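Local coordinates for Alpha/beta hydrolase (Enterobacter asburiae, PDB 6KMO), which probably hydrolyses carboxylic ester bonds, as an esterase or lipase of the alpha/beta hydrolase fold, at residues T157-V160 with E166-V169; N232-F237 with L276-D281. The protein carries 2 engineered substitutions. All blocks are in the same frame, centred on the assembly; numbering follows the deposited sequence. Where two conformers were deposited one is given.

Contact 1 of 2, residues T157-V160 with E166-V169; sequences TKWV and EIGV
Trp159, near the end of helix 148-163, offers the six-membered edge of its indole to Glu166 and Ile167 of the segment that follows the helix. With CG anti to the backbone N (chi1 -176°) and beside the carbonyl carbon, the ring reaches the following segment, where its CZ2-CH2 edge meets both residues. The carboxylate of Glu166 stands nearly upright against it, the two planes 87° apart. Its OE2 touches Trp159 CZ2 at 3.5 Å, while OE1 works through water: one water accepts from Trp159 NE1 at 3.0 Å, in the plane of the indole, and donates to Glu166 OE1 at 2.9 Å. A single carboxylate thus meets the indole twice, once directly and once by relay, and the polar N-H of a partly exposed ring is satisfied.

Below this water-linked polar margin the contact is apolar. Ile167 sends its two arms to different neighbours: CG2 lies 4.2 Å from Trp159 CH2, near the ring plane, while CD1 approaches Val160 CG2 at 4.4 Å. Val160, buried, turns its other methyl to the incoming strand, CG1 meeting Val169 CG1 at 4.0 Å. Gly168 has the positive phi that glycine readily adopts, at the bend between Ile167 and Val169, and its backbone is hydrogen-bonded to that of Leu99.

Val160 also rests on Met103, Val134 and Leu174, from three adjacent parallel strands. The arrangement is that of a beta-alpha-beta crossover in the alpha/beta hydrolase fold, in which helix 148-163 covers the central sheet between strands 132-136 and 174-179 and the chain turns back after it.

Contact 2 of 2, residues N232-F237 with L276-D281; sequences NMMKWF and LDVLRD
Met234 of helix 231-241 faces Val278 with their CA atoms 8.9 Å apart, Val278 sitting in a type I beta turn from Asp277 to Arg280 that Arg280 N closes on Asp277 O at 3.0 Å. Across this distance only side chains meet. Met234 CG rests 4.1 Å from Val278 CG2, the two side chains running antiparallel alongside one another. The methionine then folds back at chi2 (-53°) and again at chi3, and this double bend brings its sulfur and terminal methyl to one branch of Leu279: CD2 lies 4.1 Å from Met234 SD and nearly as close to CE. Tyr220 of helix 218-222 touches all three residues, which are themselves buried.

The turn itself belongs to the presumed active site. Asp277 OD2 is hydrogen-bonded to His307 ND1, as in the Asp-His pair of a catalytic triad, and Leu279 lies near the probable nucleophile elbow around Ser180 and touches His307. The other oxygen, Asp277 OD1, caps the turn by accepting from Leu279 N at 2.9 Å, an almost straight bond (165°) that comes from well above the carboxylate plane. One aspartate therefore spends one oxygen on the histidine and the other on its own backbone, which fixes its rotation.

Just beyond, Arg280 forms a salt bridge with its neighbour: Arg280 NE at 2.9 Å and Arg280 NH2 at 3.0 Å both donate to Asp281 OD1, from the same face of the carboxylate, and that oxygen lies in the guanidinium plane. Asn24 ND2 of the second subunit is hydrogen-bonded to the same Asp281 OD1, while Asp281 OD2 is hydrogen-bonded to Ser219 N.

Overall arrangement
The two contacts lie on opposite sides of the chain's centre, about 33 Å apart between their own centres, and share no element. Contact 1 is local, joining a helix to the chain just after it at the outer edge of the molecule; contact 2 brings together segments 39 residues apart, and all its touching residues are buried. Their chemistry follows from place. At 157-160 with 166-169 an apolar underside against the central strands gives way to a water-mediated polar margin, whereas 232-237 with 276-281 meet through apolar side chains alone, the polar bonds lying within 276-281 or running from it to other partners, among them the presumed catalytic histidine and the second subunit.

Contact 1 of 2, residues T157-V160 with E166-V169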
loop_
_atom_site.group_PDB
_atom_site.type_symbol
_atom_site.label_atom_id
_atom_site.label_comp_id
_atom_site.label_asym_id
_atom_site.label_seq_id
_atom_site.Cartn_x
_atom_site.Cartn_y
_atom_site.Cartn_z
ATOM N N THR A 157 9.143 25.726 -3.376
ATOM C CA THR A 157 9.117 25.047 -2.087
ATOM C C THR A 157 9.655 25.955 -0.993
ATOM O O THR A 157 9.051 26.086 0.087
ATOM C CB THR A 157 9.947 23.759 -2.190
ATOM O OG1 THR A 157 9.368 22.876 -3.179
ATOM C CG2 THR A 157 10.006 23.026 -0.871
ATOM N N LYS A 158 10.799 26.584 -1.259
ATOM C CA LYS A 158 11.366 27.548 -0.322
ATOM C C LYS A 158 10.389 28.684 -0.051
ATOM O O LYS A 158 10.241 29.125 1.095
ATOM C CB LYS A 158 12.686 28.081 -0.877
ATOM C CG LYS A 158 13.441 28.986 0.068
ATOM C CD LYS A 158 14.845 29.269 -0.463
ATOM C CE LYS A 158 15.448 30.509 0.192
ATOM N NZ LYS A 158 14.548 31.696 0.093
ATOM N N TRP A 159 9.700 29.159 -1.087
ATOM C CA TRP A 159 8.748 30.252 -0.912
ATOM C C TRP A 159 7.605 29.844 0.012
ATOM O O TRP A 159 7.224 30.587 0.928
ATOM C CB TRP A 159 8.216 30.747 -2.259
ATOM C CG TRP A 159 7.300 31.931 -2.089
ATOM C CD1 TRP A 159 7.666 33.249 -2.108
ATOM C CD2 TRP A 159 5.896 31.901 -1.849
ATOM N NE1 TRP A 159 6.563 34.041 -1.905
ATOM C CE2 TRP A 159 5.464 33.245 -1.736
ATOM C CE3 TRP A 159 4.955 30.877 -1.724
ATOM C CZ2 TRP A 159 4.135 33.582 -1.496
ATOM C CZ3 TRP A 159 3.625 31.223 -1.491
ATOM C CH2 TRP A 159 3.236 32.566 -1.376
ATOM N N VAL A 160 7.035 28.664 -0.201
ATOM C CA VAL A 160 5.956 28.215 0.673
ATOM C C VAL A 160 6.447 28.064 2.108
ATOM O O VAL A 160 5.742 28.414 3.061
ATOM C CB VAL A 160 5.331 26.910 0.137
ATOM C CG1 VAL A 160 4.372 26.328 1.143
ATOM C CG2 VAL A 160 4.634 27.148 -1.188
ATOM N N GLU A 166 0.828 33.590 3.446
ATOM C CA GLU A 166 0.143 34.319 2.385
ATOM C C GLU A 166 -0.934 33.482 1.707
ATOM O O GLU A 166 -1.873 34.038 1.130
ATOM C CB GLU A 166 1.133 34.832 1.344
ATOM C CG GLU A 166 2.100 35.879 1.865
ATOM C CD GLU A 166 2.908 36.522 0.756
ATOM O OE1 GLU A 166 3.974 37.069 1.071
ATOM O OE2 GLU A 166 2.464 36.497 -0.413
ATOM N N ILE A 167 -0.824 32.152 1.750
ATOM C CA ILE A 167 -1.793 31.250 1.148
ATOM C C ILE A 167 -2.495 30.393 2.196
ATOM O O ILE A 167 -3.108 29.378 1.861
ATOM C CB ILE A 167 -1.164 30.387 0.031
ATOM C CG1 ILE A 167 0.030 29.578 0.547
ATOM C CG2 ILE A 167 -0.787 31.262 -1.137
ATOM C CD1 ILE A 167 0.468 28.468 -0.407
ATOM N N GLY A 168 -2.408 30.775 3.466
ATOM C CA GLY A 168 -3.105 30.060 4.509
ATOM C C GLY A 168 -2.487 28.733 4.873
ATOM O O GLY A 168 -3.201 27.830 5.332
ATOM N N VAL A 169 -1.177 28.606 4.731
ATOM C CA VAL A 169 -0.452 27.364 4.964
ATOM C C VAL A 169 0.592 27.586 6.040
ATOM O O VAL A 169 1.211 28.656 6.108
ATOM C CB VAL A 169 0.195 26.908 3.629
ATOM C CG1 VAL A 169 1.437 26.043 3.849
ATOM C CG2 VAL A 169 -0.891 26.248 2.780
HETATM O O HOH W 1 5.801 36.888 -1.134
#

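Contact 2 of 2, residues N232-F237 with L276-D281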
loop_
_atom_site.group_PDB
_atom_site.type_symbol
_atom_site.label_atom_id
_atom_site.label_comp_id
_atom_site.label_asym_id
_atom_site.label_seq_id
_atom_site.Cartn_x
_atom_site.Cartn_y
_atom_site.Cartn_z
ATOM N N ASN A 232 10.111 3.420 -25.494
ATOM C CA ASN A 232 10.443 4.487 -26.435
ATOM C C ASN A 232 9.907 5.835 -25.972
ATOM O O ASN A 232 10.543 6.865 -26.223
ATOM C CB ASN A 232 9.918 4.148 -27.828
ATOM C CG ASN A 232 10.790 3.156 -28.542
ATOM O OD1 ASN A 232 11.909 2.907 -28.151
ATOM N ND2 ASN A 232 10.261 2.580 -29.609
ATOM N N MET A 233 8.748 5.864 -25.318
ATOM C CA MET A 233 8.265 7.115 -24.738
ATOM C C MET A 233 9.246 7.629 -23.690
ATOM O O MET A 233 9.575 8.819 -23.659
ATOM C CB MET A 233 6.877 6.921 -24.128
ATOM C CG MET A 233 5.735 6.879 -25.157
ATOM S SD MET A 233 4.135 6.130 -24.544
ATOM C CE MET A 233 3.639 7.358 -23.347
ATOM N N MET A 234 9.714 6.751 -22.806
ATOM C CA MET A 234 10.643 7.173 -21.766
ATOM C C MET A 234 11.933 7.725 -22.363
ATOM O O MET A 234 12.475 8.726 -21.875
ATOM C CB MET A 234 10.940 6.028 -20.803
ATOM C CG MET A 234 9.870 5.814 -19.719
ATOM S SD MET A 234 9.395 7.307 -18.691
ATOM C CE MET A 234 11.083 7.961 -18.300
ATOM N N LYS A 235 12.448 7.085 -23.418
ATOM C CA LYS A 235 13.658 7.592 -24.058
ATOM C C LYS A 235 13.418 8.970 -24.663
ATOM O O LYS A 235 14.279 9.859 -24.567
ATOM C CB LYS A 235 14.139 6.613 -25.127
ATOM C CG LYS A 235 14.732 5.337 -24.567
ATOM C CD LYS A 235 15.138 4.372 -25.682
ATOM C CE LYS A 235 15.796 3.143 -25.114
ATOM N NZ LYS A 235 16.202 2.175 -26.191
ATOM N N TRP A 236 12.244 9.168 -25.268
ATOM C CA TRP A 236 11.883 10.454 -25.858
ATOM C C TRP A 236 11.750 11.530 -24.785
ATOM O O TRP A 236 12.195 12.671 -24.961
ATOM C CB TRP A 236 10.579 10.297 -26.642
ATOM C CG TRP A 236 10.141 11.476 -27.431
ATOM C CD1 TRP A 236 10.777 12.037 -28.500
ATOM C CD2 TRP A 236 8.938 12.226 -27.250
ATOM N NE1 TRP A 236 10.056 13.094 -28.979
ATOM C CE2 TRP A 236 8.916 13.232 -28.230
ATOM C CE3 TRP A 236 7.870 12.146 -26.345
ATOM C CZ2 TRP A 236 7.881 14.142 -28.343
ATOM C CZ3 TRP A 236 6.849 13.063 -26.460
ATOM C CH2 TRP A 236 6.860 14.040 -27.450
ATOM N N PHE A 237 11.091 11.202 -23.682
ATOM C CA PHE A 237 10.956 12.161 -22.593
ATOM C C PHE A 237 12.324 12.590 -22.082
ATOM O O PHE A 237 12.613 13.789 -21.969
ATOM C CB PHE A 237 10.137 11.538 -21.462
ATOM C CG PHE A 237 8.670 11.287 -21.775
ATOM C CD1 PHE A 237 7.924 12.130 -22.591
ATOM C CD2 PHE A 237 8.025 10.209 -21.187
ATOM C CE1 PHE A 237 6.585 11.888 -22.832
ATOM C CE2 PHE A 237 6.675 9.967 -21.409
ATOM C CZ PHE A 237 5.956 10.807 -22.234
ATOM N N LEU A 276 2.941 -3.320 -13.304
ATOM C CA LEU A 276 3.160 -3.456 -14.748
ATOM C C LEU A 276 3.589 -2.117 -15.328
ATOM O O LEU A 276 2.878 -1.534 -16.143
ATOM C CB LEU A 276 1.901 -4.008 -15.436
ATOM C CG LEU A 276 1.501 -5.418 -14.961
ATOM C CD1 LEU A 276 0.368 -5.343 -13.967
ATOM C CD2 LEU A 276 1.125 -6.321 -16.141
ATOM N N ASP A 277 4.758 -1.632 -14.909
ATOM C CA ASP A 277 5.295 -0.316 -15.259
ATOM C C ASP A 277 6.781 -0.492 -15.530
ATOM O O ASP A 277 7.496 -1.088 -14.723
ATOM C CB ASP A 277 5.052 0.633 -14.073
ATOM C CG ASP A 277 5.509 2.075 -14.301
ATOM O OD1 ASP A 277 6.181 2.389 -15.301
ATOM O OD2 ASP A 277 5.154 2.929 -13.437
ATOM N N VAL A 278 7.254 0.030 -16.666
ATOM C CA VAL A 278 8.684 0.008 -16.952
ATOM C C VAL A 278 9.498 0.596 -15.800
ATOM O O VAL A 278 10.613 0.144 -15.543
ATOM C CB VAL A 278 9.029 0.715 -18.280
ATOM C CG1 VAL A 278 8.447 -0.049 -19.468
ATOM C CG2 VAL A 278 8.577 2.168 -18.288
ATOM N N LEU A 279 8.966 1.601 -15.104
ATOM C CA LEU A 279 9.655 2.298 -14.027
ATOM C C LEU A 279 9.594 1.565 -12.695
ATOM O O LEU A 279 10.198 2.015 -11.723
ATOM C CB LEU A 279 9.043 3.688 -13.843
ATOM C CG LEU A 279 9.027 4.591 -15.072
ATOM C CD1 LEU A 279 8.315 5.875 -14.704
ATOM C CD2 LEU A 279 10.415 4.831 -15.614
ATOM N N ARG A 280 8.880 0.444 -12.608
ATOM C CA ARG A 280 8.683 -0.204 -11.315
ATOM C C ARG A 280 10.005 -0.501 -10.620
ATOM O O ARG A 280 10.202 -0.159 -9.451
ATOM C CB ARG A 280 7.922 -1.507 -11.529
ATOM C CG ARG A 280 7.631 -2.271 -10.268
ATOM C CD ARG A 280 7.216 -3.682 -10.622
ATOM N NE ARG A 280 8.337 -4.465 -11.103
ATOM C CZ ARG A 280 8.224 -5.627 -11.744
ATOM N NH1 ARG A 280 7.041 -6.126 -12.047
ATOM N NH2 ARG A 280 9.318 -6.293 -12.073
ATOM N N ASP A 281 10.924 -1.146 -11.326
ATOM C CA ASP A 281 12.121 -1.646 -10.663
ATOM C C ASP A 281 13.005 -0.509 -10.161
ATOM O O ASP A 281 13.545 -0.591 -9.049
ATOM C CB ASP A 281 12.889 -2.575 -11.589
ATOM C CG ASP A 281 12.252 -3.938 -11.719
ATOM O OD1 ASP A 281 11.272 -4.253 -11.003
ATOM O OD2 ASP A 281 12.790 -4.710 -12.543
#